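Local coordinates for protein 1-acyl-sn-glycerol-3-phosphate acyltransferase (Thermotoga maritima, PDB 5KYM) that probably transfers an acyl group onto 1-acyl-sn-glycerol-3-phosphate to make phosphatidic acid, working as an integral membrane enzyme at the bilayer, at residues A[27-32]-A[44-48]; A[76-80]-A[145-149]; A[88-93]-A[186-191]. One frame throughout, in Å; residues are numbered along the deposited sequence.

Interaction 1 (A[27-32]-A[44-48]). With HGX (1-heptadecanoyl-2-tridecanoyl-3-glycerol-phosphonyl choline), chain C.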
loop_
_atom_site.group_PDB
_atom_site.type_symbol
_atom_site.label_atom_id
_atom_site.label_comp_id
_atom_site.label_asym_id
_atom_site.label_seq_id
_atom_site.Cartn_x
_atom_site.Cartn_y
_atom_site.Cartn_z
ATOM N N PHE A 27 -12.142 6.960 17.562
ATOM C CA PHE A 27 -12.683 8.277 17.641
ATOM C C PHE A 27 -12.988 8.806 16.269
ATOM O O PHE A 27 -13.986 9.503 16.092
ATOM C CB PHE A 27 -11.715 9.172 18.438
ATOM C CG PHE A 27 -12.118 10.572 18.481
ATOM C CD1 PHE A 27 -13.130 10.974 19.301
ATOM C CD2 PHE A 27 -11.519 11.505 17.632
ATOM C CE1 PHE A 27 -13.536 12.294 19.281
ATOM C CE2 PHE A 27 -11.918 12.823 17.614
ATOM C CZ PHE A 27 -12.914 13.217 18.429
ATOM N N VAL A 28 -12.163 8.491 15.286
ATOM C CA VAL A 28 -12.339 9.088 13.951
ATOM C C VAL A 28 -13.621 8.555 13.314
ATOM O O VAL A 28 -14.457 9.344 12.824
ATOM C CB VAL A 28 -11.106 8.871 13.051
ATOM C CG1 VAL A 28 -11.415 9.099 11.578
ATOM C CG2 VAL A 28 -9.985 9.791 13.497
ATOM N N LEU A 29 -13.779 7.230 13.332
ATOM C CA LEU A 29 -14.971 6.616 12.764
ATOM C C LEU A 29 -16.173 7.076 13.576
ATOM O O LEU A 29 -17.233 7.386 12.978
ATOM C CB LEU A 29 -14.879 5.106 12.849
ATOM C CG LEU A 29 -13.744 4.491 12.053
ATOM C CD1 LEU A 29 -13.650 3.061 12.433
ATOM C CD2 LEU A 29 -13.959 4.619 10.537
ATOM N N PHE A 30 -16.019 7.130 14.915
ATOM C CA PHE A 30 -17.110 7.583 15.735
ATOM C C PHE A 30 -17.549 8.991 15.348
ATOM O O PHE A 30 -18.736 9.214 15.167
ATOM C CB PHE A 30 -16.824 7.519 17.216
ATOM C CG PHE A 30 -17.887 8.178 18.049
ATOM C CD1 PHE A 30 -19.048 7.492 18.358
ATOM C CD2 PHE A 30 -17.752 9.481 18.518
ATOM C CE1 PHE A 30 -20.048 8.060 19.157
ATOM C CE2 PHE A 30 -18.760 10.073 19.298
ATOM C CZ PHE A 30 -19.915 9.359 19.603
ATOM N N ARG A 31 -16.632 9.937 15.187
ATOM C CA ARG A 31 -17.058 11.244 14.666
ATOM C C ARG A 31 -17.681 11.150 13.253
ATOM O O ARG A 31 -18.626 11.820 12.948
ATOM C CB ARG A 31 -15.914 12.230 14.587
ATOM C CG ARG A 31 -15.618 13.050 15.822
ATOM C CD ARG A 31 -14.384 13.931 15.561
ATOM N NE ARG A 31 -14.395 14.630 14.245
ATOM C CZ ARG A 31 -14.812 15.871 14.016
ATOM N NH1 ARG A 31 -15.323 16.613 14.999
ATOM N NH2 ARG A 31 -14.723 16.390 12.784
ATOM N N SER A 32 -17.115 10.340 12.372
ATOM C CA SER A 32 -17.597 10.280 10.990
ATOM C C SER A 32 -19.011 9.774 10.951
ATOM O O SER A 32 -19.752 10.153 10.034
ATOM C CB SER A 32 -16.707 9.370 10.113
ATOM O OG SER A 32 -17.152 8.018 10.090
ATOM N N TYR A 44 -13.201 13.022 5.383
ATOM C CA TYR A 44 -12.567 13.118 6.691
ATOM C C TYR A 44 -11.882 11.826 7.032
ATOM O O TYR A 44 -10.711 11.848 7.346
ATOM C CB TYR A 44 -13.606 13.472 7.766
ATOM C CG TYR A 44 -13.179 13.259 9.175
ATOM C CD1 TYR A 44 -12.224 14.043 9.737
ATOM C CD2 TYR A 44 -13.773 12.288 9.963
ATOM C CE1 TYR A 44 -11.845 13.884 11.058
ATOM C CE2 TYR A 44 -13.396 12.107 11.295
ATOM C CZ TYR A 44 -12.403 12.899 11.829
ATOM O OH TYR A 44 -11.982 12.764 13.129
ATOM N N VAL A 45 -12.590 10.702 6.941
ATOM C CA VAL A 45 -11.999 9.423 7.323
ATOM C C VAL A 45 -10.818 9.118 6.414
ATOM O O VAL A 45 -9.741 8.692 6.895
ATOM C CB VAL A 45 -12.966 8.226 7.217
ATOM C CG1 VAL A 45 -12.248 6.917 7.628
ATOM C CG2 VAL A 45 -14.180 8.437 8.086
ATOM N N LEU A 46 -11.037 9.320 5.111
ATOM C CA LEU A 46 -9.980 9.073 4.143
ATOM C C LEU A 46 -8.736 9.907 4.400
ATOM O O LEU A 46 -7.631 9.428 4.239
ATOM C CB LEU A 46 -10.469 9.237 2.685
ATOM C CG LEU A 46 -11.281 8.043 2.155
ATOM C CD1 LEU A 46 -11.626 8.260 0.724
ATOM C CD2 LEU A 46 -10.598 6.666 2.306
ATOM N N LYS A 47 -8.914 11.147 4.811
ATOM C CA LYS A 47 -7.800 12.054 4.995
ATOM C C LYS A 47 -7.046 11.599 6.207
ATOM O O LYS A 47 -5.833 11.568 6.175
ATOM C CB LYS A 47 -8.304 13.494 5.128
ATOM C CG LYS A 47 -7.266 14.585 5.043
ATOM C CD LYS A 47 -6.615 14.637 3.656
ATOM C CE LYS A 47 -5.157 15.046 3.753
ATOM N NZ LYS A 47 -5.005 16.339 4.533
ATOM N N GLU A 48 -7.754 11.172 7.252
ATOM C CA GLU A 48 -7.116 10.678 8.493
ATOM C C GLU A 48 -6.228 9.456 8.316
ATOM O O GLU A 48 -5.256 9.310 9.053
ATOM C CB GLU A 48 -8.167 10.370 9.580
ATOM C CG GLU A 48 -8.808 11.562 10.262
ATOM C CD GLU A 48 -7.766 12.517 10.770
ATOM O OE1 GLU A 48 -6.809 12.062 11.490
ATOM O OE2 GLU A 48 -7.874 13.712 10.352
HETATM O O11 HGX C . -13.410 19.074 18.742
HETATM C C11 HGX C . -13.218 17.883 18.925
HETATM C C12 HGX C . -13.407 17.323 20.333
HETATM C C13 HGX C . -12.995 15.863 20.532
HETATM C C14 HGX C . -12.688 15.490 21.985
HETATM C C15 HGX C . -13.242 14.096 22.318
HETATM C C16 HGX C . -12.903 13.538 23.714
HETATM C C17 HGX C . -13.291 12.063 23.904
HETATM C C18 HGX C . -14.558 11.645 23.145
HETATM O O3 HGX C . -12.813 17.071 17.778
HETATM C C3 HGX C . -12.427 17.631 16.510
HETATM C C2 HGX C . -10.947 18.023 16.479
HETATM C C1 HGX C . -10.648 18.904 15.248
HETATM O O3P HGX C . -10.728 18.146 14.029
HETATM O O2 HGX C . -10.184 16.807 16.481
HETATM C C31 HGX C . -8.846 16.855 17.073
HETATM O O31 HGX C . -8.210 17.909 17.030
HETATM C C32 HGX C . -8.233 15.596 17.685
HETATM C C33 HGX C . -8.846 15.232 19.040
HETATM C C34 HGX C . -8.094 14.087 19.732
HETATM C C35 HGX C . -9.063 13.130 20.449
HETATM C C36 HGX C . -8.466 11.809 20.986
HETATM C C37 HGX C . -9.433 11.147 21.987
HETATM C C38 HGX C . -9.338 9.621 22.151
HETATM C C39 HGX C . -10.676 9.031 22.649
HETATM C C40 HGX C . -10.646 7.558 23.087
HETATM O O1 HGX C . -11.163 20.229 12.684
HETATM P P1 HGX C . -10.725 18.789 12.532
HETATM O O4 HGX C . -11.475 17.860 11.592
HETATM O O5 HGX C . -9.176 18.779 12.035
HETATM C C4 HGX C . -8.709 19.484 10.873
HETATM C C5 HGX C . -7.307 20.040 11.114
#
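A first torsion of 165° in Tyr44 swings the phenol ring from helix 38-59 to helix 2-34, while a bend at chi3 (45°) in Arg31 brings NH2 above the rim of one face of that ring, the guanidinium steeply tilted to it. Arg31 NE gives a weak hydrogen bond to Tyr44 OH at 3.2 Å, with the hydroxyl at the edge of the guanidinium group. Val28 meets the same ring from its own helix: its carbonyl O lies at the ring edge, and its CG1 is 3.6 Å from Tyr44 CE2. The two helices run nearly antiparallel, 164° between the short segments, and probably form the two-helix motif thought to position the active site within the bilayer. A branched valine suits this interface because both methyls also touch CG of Glu48, CG1 at 3.8 Å; the acid's carboxylate turns elsewhere, to Tyr24 and Lys51. One turn along from Val28, Ser32 CB approaches Val45 CG2 at 3.4 Å, and Ser32 OG bonds back to Leu29 O. A phenylalanine in place of Tyr44 would probably leave Arg31 NE without its phenolic partner and its head group freer to turn. On the lipid side, Phe27 CZ lies 3.4 Å from C13 of the bound HGX, and Arg31 NH1 is equally close to its glycerol carbon C3.

Interaction 2 (A[76-80]-A[145-149])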
loop_
_atom_site.group_PDB
_atom_site.type_symbol
_atom_site.label_atom_id
_atom_site.label_comp_id
_atom_site.label_asym_id
_atom_site.label_seq_id
_atom_site.Cartn_x
_atom_site.Cartn_y
_atom_site.Cartn_z
ATOM N N ARG A 76 -11.013 9.390 -10.792
ATOM C CA ARG A 76 -11.114 8.005 -11.332
ATOM C C ARG A 76 -10.424 7.025 -10.382
ATOM O O ARG A 76 -9.495 7.416 -9.695
ATOM C CB ARG A 76 -10.447 7.943 -12.723
ATOM C CG ARG A 76 -10.331 6.556 -13.249
ATOM C CD ARG A 76 -10.225 6.403 -14.733
ATOM N NE ARG A 76 -11.058 5.336 -15.319
ATOM C CZ ARG A 76 -11.447 4.176 -14.772
ATOM N NH1 ARG A 76 -11.147 3.816 -13.527
ATOM N NH2 ARG A 76 -12.185 3.329 -15.522
ATOM N N ASN A 77 -10.870 5.793 -10.291
ATOM C CA ASN A 77 -10.103 4.832 -9.502
ATOM C C ASN A 77 -8.981 4.196 -10.356
ATOM O O ASN A 77 -8.867 4.460 -11.555
ATOM C CB ASN A 77 -11.019 3.778 -8.862
ATOM C CG ASN A 77 -11.632 2.867 -9.866
ATOM O OD1 ASN A 77 -11.769 3.262 -11.024
ATOM N ND2 ASN A 77 -11.982 1.630 -9.444
ATOM N N PHE A 78 -8.146 3.366 -9.728
ATOM C CA PHE A 78 -7.012 2.746 -10.411
ATOM C C PHE A 78 -6.540 1.528 -9.619
ATOM O O PHE A 78 -7.077 1.239 -8.546
ATOM C CB PHE A 78 -5.885 3.774 -10.685
ATOM C CG PHE A 78 -5.573 4.651 -9.526
ATOM C CD1 PHE A 78 -4.759 4.195 -8.497
ATOM C CD2 PHE A 78 -6.102 5.935 -9.434
ATOM C CE1 PHE A 78 -4.489 5.027 -7.376
ATOM C CE2 PHE A 78 -5.802 6.754 -8.346
ATOM C CZ PHE A 78 -4.996 6.312 -7.315
ATOM N N ILE A 79 -5.590 0.769 -10.173
ATOM C CA ILE A 79 -5.004 -0.344 -9.465
ATOM C C ILE A 79 -3.532 -0.059 -9.282
ATOM O O ILE A 79 -2.801 -0.069 -10.248
ATOM C CB ILE A 79 -5.138 -1.648 -10.222
ATOM C CG1 ILE A 79 -6.570 -1.943 -10.540
ATOM C CG2 ILE A 79 -4.576 -2.791 -9.363
ATOM C CD1 ILE A 79 -6.681 -2.953 -11.679
ATOM N N VAL A 80 -3.096 0.185 -8.028
ATOM C CA VAL A 80 -1.674 0.463 -7.724
ATOM C C VAL A 80 -1.002 -0.871 -7.813
ATOM O O VAL A 80 -1.458 -1.825 -7.242
ATOM C CB VAL A 80 -1.454 1.142 -6.345
ATOM C CG1 VAL A 80 0.024 1.410 -6.114
ATOM C CG2 VAL A 80 -2.186 2.449 -6.271
ATOM N N LEU A 145 -13.951 -2.956 -8.036
ATOM C CA LEU A 145 -13.356 -2.125 -9.079
ATOM C C LEU A 145 -14.392 -1.502 -9.971
ATOM O O LEU A 145 -14.333 -0.283 -10.200
ATOM C CB LEU A 145 -12.327 -2.865 -9.905
ATOM C CG LEU A 145 -10.948 -2.857 -9.201
ATOM C CD1 LEU A 145 -10.121 -4.062 -9.651
ATOM C CD2 LEU A 145 -10.170 -1.587 -9.371
ATOM N N LYS A 146 -15.364 -2.311 -10.418
ATOM C CA LYS A 146 -16.466 -1.825 -11.270
ATOM C C LYS A 146 -17.311 -0.761 -10.586
ATOM O O LYS A 146 -17.721 0.207 -11.204
ATOM C CB LYS A 146 -17.319 -2.989 -11.748
ATOM C CG LYS A 146 -16.599 -3.904 -12.727
ATOM C CD LYS A 146 -17.154 -5.342 -12.665
ATOM C CE LYS A 146 -16.762 -6.281 -13.830
ATOM N NZ LYS A 146 -17.393 -7.643 -13.679
ATOM N N ASN A 147 -17.528 -0.879 -9.296
ATOM C CA ASN A 147 -18.252 0.191 -8.595
ATOM C C ASN A 147 -17.396 1.428 -8.329
ATOM O O ASN A 147 -17.936 2.472 -8.040
ATOM C CB ASN A 147 -18.892 -0.323 -7.293
ATOM C CG ASN A 147 -19.757 -1.559 -7.525
ATOM O OD1 ASN A 147 -20.393 -1.717 -8.590
ATOM N ND2 ASN A 147 -19.757 -2.464 -6.549
ATOM N N GLY A 148 -16.079 1.327 -8.405
ATOM C CA GLY A 148 -15.204 2.513 -8.300
ATOM C C GLY A 148 -14.170 2.562 -7.196
ATOM O O GLY A 148 -13.626 3.621 -6.928
ATOM N N VAL A 149 -13.868 1.439 -6.565
ATOM C CA VAL A 149 -12.842 1.397 -5.513
ATOM C C VAL A 149 -11.424 1.320 -6.109
ATOM O O VAL A 149 -11.166 0.520 -7.030
ATOM C CB VAL A 149 -13.027 0.158 -4.599
ATOM C CG1 VAL A 149 -11.955 0.143 -3.516
ATOM C CG2 VAL A 149 -14.425 0.098 -3.987
#
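Asn77 opens the contact, leaning across to the end of helix 137-147. Its CG sits between the backbone N and the carbonyl carbon (chi1 68°), which carries the amide to the turn where the helix stops. ND2 spends both of its N-H groups there. One goes to Leu145 O at 3.1 Å, in the carbonyl plane and on a lone pair; the other goes to Val149 O at 2.8 Å, nearly straight at 160° but from above that carbonyl's plane. Asn77 CB rests 3.2 Å from Gly148 O. Gly148 ends the helix in a Schellman motif, and its positive phi is one where a CB would press on the preceding carbonyl. Phe78 has its CB pointing away from the helix end, while its backbone pairs with Phe151 of the neighbouring strand 151-153. Ile79, where strand 79-82 begins, sends CG1 to Leu145 CD2 at 3.8 Å, the two side chains crossing at about a right angle beside Ile175 of helix 174-177 and providing apolar packing next to the amide. An amide suits buried Asn77 because one NH2 group donates two hydrogen bonds, to Leu145 O in the last helical turn and Val149 O after it, tying both to the loop that leads into the central sheet.

Interaction 3 (A[88-93]-A[186-191])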
loop_
_atom_site.group_PDB
_atom_site.type_symbol
_atom_site.label_atom_id
_atom_site.label_comp_id
_atom_site.label_asym_id
_atom_site.label_seq_id
_atom_site.Cartn_x
_atom_site.Cartn_y
_atom_site.Cartn_z
ATOM N N MET A 88 5.603 -2.228 6.021
ATOM C CA MET A 88 5.395 -0.826 5.918
ATOM C C MET A 88 4.942 -0.372 4.513
ATOM O O MET A 88 4.496 0.784 4.336
ATOM C CB MET A 88 6.665 -0.063 6.340
ATOM C CG MET A 88 7.044 -0.193 7.808
ATOM S SD MET A 88 5.710 0.142 8.995
ATOM C CE MET A 88 5.625 1.944 8.735
ATOM N N ASP A 89 5.021 -1.249 3.512
ATOM C CA ASP A 89 4.556 -0.862 2.188
ATOM C C ASP A 89 3.096 -0.362 2.157
ATOM O O ASP A 89 2.783 0.601 1.510
ATOM C CB ASP A 89 4.780 -1.991 1.189
ATOM C CG ASP A 89 6.228 -2.323 0.988
ATOM O OD1 ASP A 89 7.116 -1.476 1.263
ATOM O OD2 ASP A 89 6.447 -3.473 0.517
ATOM N N ILE A 90 2.230 -0.991 2.907
ATOM C CA ILE A 90 0.847 -0.566 2.990
ATOM C C ILE A 90 0.698 0.873 3.565
ATOM O O ILE A 90 0.088 1.731 2.908
ATOM C CB ILE A 90 0.004 -1.703 3.623
ATOM C CG1 ILE A 90 -0.237 -2.782 2.509
ATOM C CG2 ILE A 90 -1.340 -1.231 4.135
ATOM C CD1 ILE A 90 -1.109 -2.398 1.234
ATOM N N PRO A 91 1.252 1.142 4.753
ATOM C CA PRO A 91 1.146 2.538 5.213
ATOM C C PRO A 91 1.788 3.532 4.231
ATOM O O PRO A 91 1.264 4.648 4.043
ATOM C CB PRO A 91 1.888 2.553 6.585
ATOM C CG PRO A 91 2.485 1.194 6.755
ATOM C CD PRO A 91 1.749 0.236 5.813
ATOM N N LEU A 92 2.901 3.124 3.629
ATOM C CA LEU A 92 3.563 3.929 2.625
ATOM C C LEU A 92 2.630 4.228 1.458
ATOM O O LEU A 92 2.421 5.397 1.169
ATOM C CB LEU A 92 4.812 3.219 2.102
ATOM C CG LEU A 92 5.619 3.898 1.018
ATOM C CD1 LEU A 92 6.243 5.097 1.625
ATOM C CD2 LEU A 92 6.670 2.993 0.464
ATOM N N ILE A 93 2.068 3.217 0.774
ATOM C CA ILE A 93 1.171 3.492 -0.376
ATOM C C ILE A 93 -0.042 4.369 0.125
ATOM O O ILE A 93 -0.469 5.296 -0.579
ATOM C CB ILE A 93 0.602 2.234 -1.065
ATOM C CG1 ILE A 93 1.618 1.153 -1.422
ATOM C CG2 ILE A 93 -0.177 2.595 -2.303
ATOM C CD1 ILE A 93 2.655 1.546 -2.407
ATOM N N VAL A 186 4.124 1.447 -9.363
ATOM C CA VAL A 186 4.842 2.148 -8.293
ATOM C C VAL A 186 6.055 1.365 -7.901
ATOM O O VAL A 186 5.948 0.198 -7.812
ATOM C CB VAL A 186 3.965 2.321 -7.044
ATOM C CG1 VAL A 186 4.781 2.813 -5.872
ATOM C CG2 VAL A 186 2.870 3.307 -7.363
ATOM N N SER A 187 7.180 2.007 -7.638
ATOM C CA SER A 187 8.361 1.301 -7.200
ATOM C C SER A 187 8.723 1.826 -5.823
ATOM O O SER A 187 8.783 3.050 -5.608
ATOM C CB SER A 187 9.510 1.584 -8.137
ATOM O OG SER A 187 9.179 1.367 -9.488
ATOM N N ILE A 188 8.978 0.906 -4.893
ATOM C CA ILE A 188 9.251 1.216 -3.484
ATOM C C ILE A 188 10.681 0.786 -3.206
ATOM O O ILE A 188 11.057 -0.386 -3.514
ATOM C CB ILE A 188 8.373 0.369 -2.582
ATOM C CG1 ILE A 188 6.885 0.705 -2.799
ATOM C CG2 ILE A 188 8.771 0.566 -1.115
ATOM C CD1 ILE A 188 5.899 -0.084 -1.938
ATOM N N TRP A 189 11.500 1.691 -2.658
ATOM C CA TRP A 189 12.785 1.278 -2.171
ATOM C C TRP A 189 13.133 1.841 -0.836
ATOM O O TRP A 189 13.065 3.020 -0.660
ATOM C CB TRP A 189 13.849 1.729 -3.104
ATOM C CG TRP A 189 15.187 1.170 -2.667
ATOM C CD1 TRP A 189 16.237 1.829 -2.194
ATOM C CD2 TRP A 189 15.550 -0.209 -2.675
ATOM N NE1 TRP A 189 17.254 0.966 -1.913
ATOM C CE2 TRP A 189 16.851 -0.305 -2.184
ATOM C CE3 TRP A 189 14.870 -1.378 -3.052
ATOM C CZ2 TRP A 189 17.502 -1.510 -2.019
ATOM C CZ3 TRP A 189 15.514 -2.584 -2.892
ATOM C CH2 TRP A 189 16.818 -2.643 -2.371
ATOM N N GLY A 190 13.567 0.992 0.088
ATOM C CA GLY A 190 13.938 1.379 1.467
ATOM C C GLY A 190 13.053 0.883 2.629
ATOM O O GLY A 190 13.485 0.881 3.748
ATOM N N THR A 191 11.831 0.489 2.375
ATOM C CA THR A 191 11.023 -0.031 3.406
ATOM C C THR A 191 11.608 -1.375 3.835
ATOM O O THR A 191 11.442 -1.784 4.995
ATOM C CB THR A 191 9.554 -0.218 2.990
ATOM O OG1 THR A 191 9.451 -1.041 1.807
ATOM C CG2 THR A 191 8.944 1.053 2.737
#
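Helix 89-96 lies against strand 183-189 with their segment axes 10.6 Å apart and their directions 126° apart, Met88 and Thr191 bringing the backbones nearest. This is helix-on-sheet packing in the alpha/beta acyltransferase domain, and it includes the HX4D motif: His84 and Asp89 are its histidine and aspartate. Asp89 divides its carboxylate between two tasks. OD2 accepts a hydrogen bond from Gln85 N and is hydrogen-bonded to His84 ND1, as expected if the aspartate orients the motif's histidine. OD1 probably accepts a hydrogen bond from Thr191 OG1, modelled too short to trust in detail. The first torsion of the threonine (55°) puts OG1 between the backbone N and the carbonyl carbon and leaves CG2 turned to Leu92, 3.8 Å from its CD2. A threonine can thus offer a methyl to an apolar neighbour and, probably, a hydroxyl to a polar one. Just before it, Gly190 takes the N-cap position of helix 191-194 with a positive phi at which any CB would run into the carbonyl of Trp189. Along the strand, Val186 and Ile188 face the helix, whereas Ser187 and Trp189 face helix 223-243 on the other side of the sheet. Ile188 suits its place because its two branches serve different partners, CG2 meeting Leu92 while CD1 meets Ile93. Leu92 and Ile188 reach toward each other tip to tip, CD2 to CG2 at 3.6 Å, and Leu92 also leans on Leu209 and on Phe57 of helix 38-59. Ile188 shields one flank of the aspartate, its CG2 standing 3.5 Å from Asp89 OD1. Ile93 crosses Ile188 at about a right angle, its CD1 lying 3.7 Å from Ile188 CD1 and 4.3 Å from Val186 CG1.

Along the chain, interaction 1 closes within the N-terminal helices before the other two open, and interactions 2 and 3 then interleave inside the acyltransferase domain. The centres of interactions 2 and 3 are about 20 Å apart, yet they meet in the central mixed sheet, where strands 79-82 and 183-189 are neighbours: Val80 CG1 packs on Val186 CG2 at 3.6 Å. Strand 79-82 also leads directly to helix 89-96. Interaction 1 stands apart, its centre about 21 Å from that of interaction 2 and 24 Å from that of interaction 3, but helix 38-59 bridges the gap, touching Met88 and Leu92. The lipid-facing helix pair is thereby joined to the domain carrying the HX4D motif.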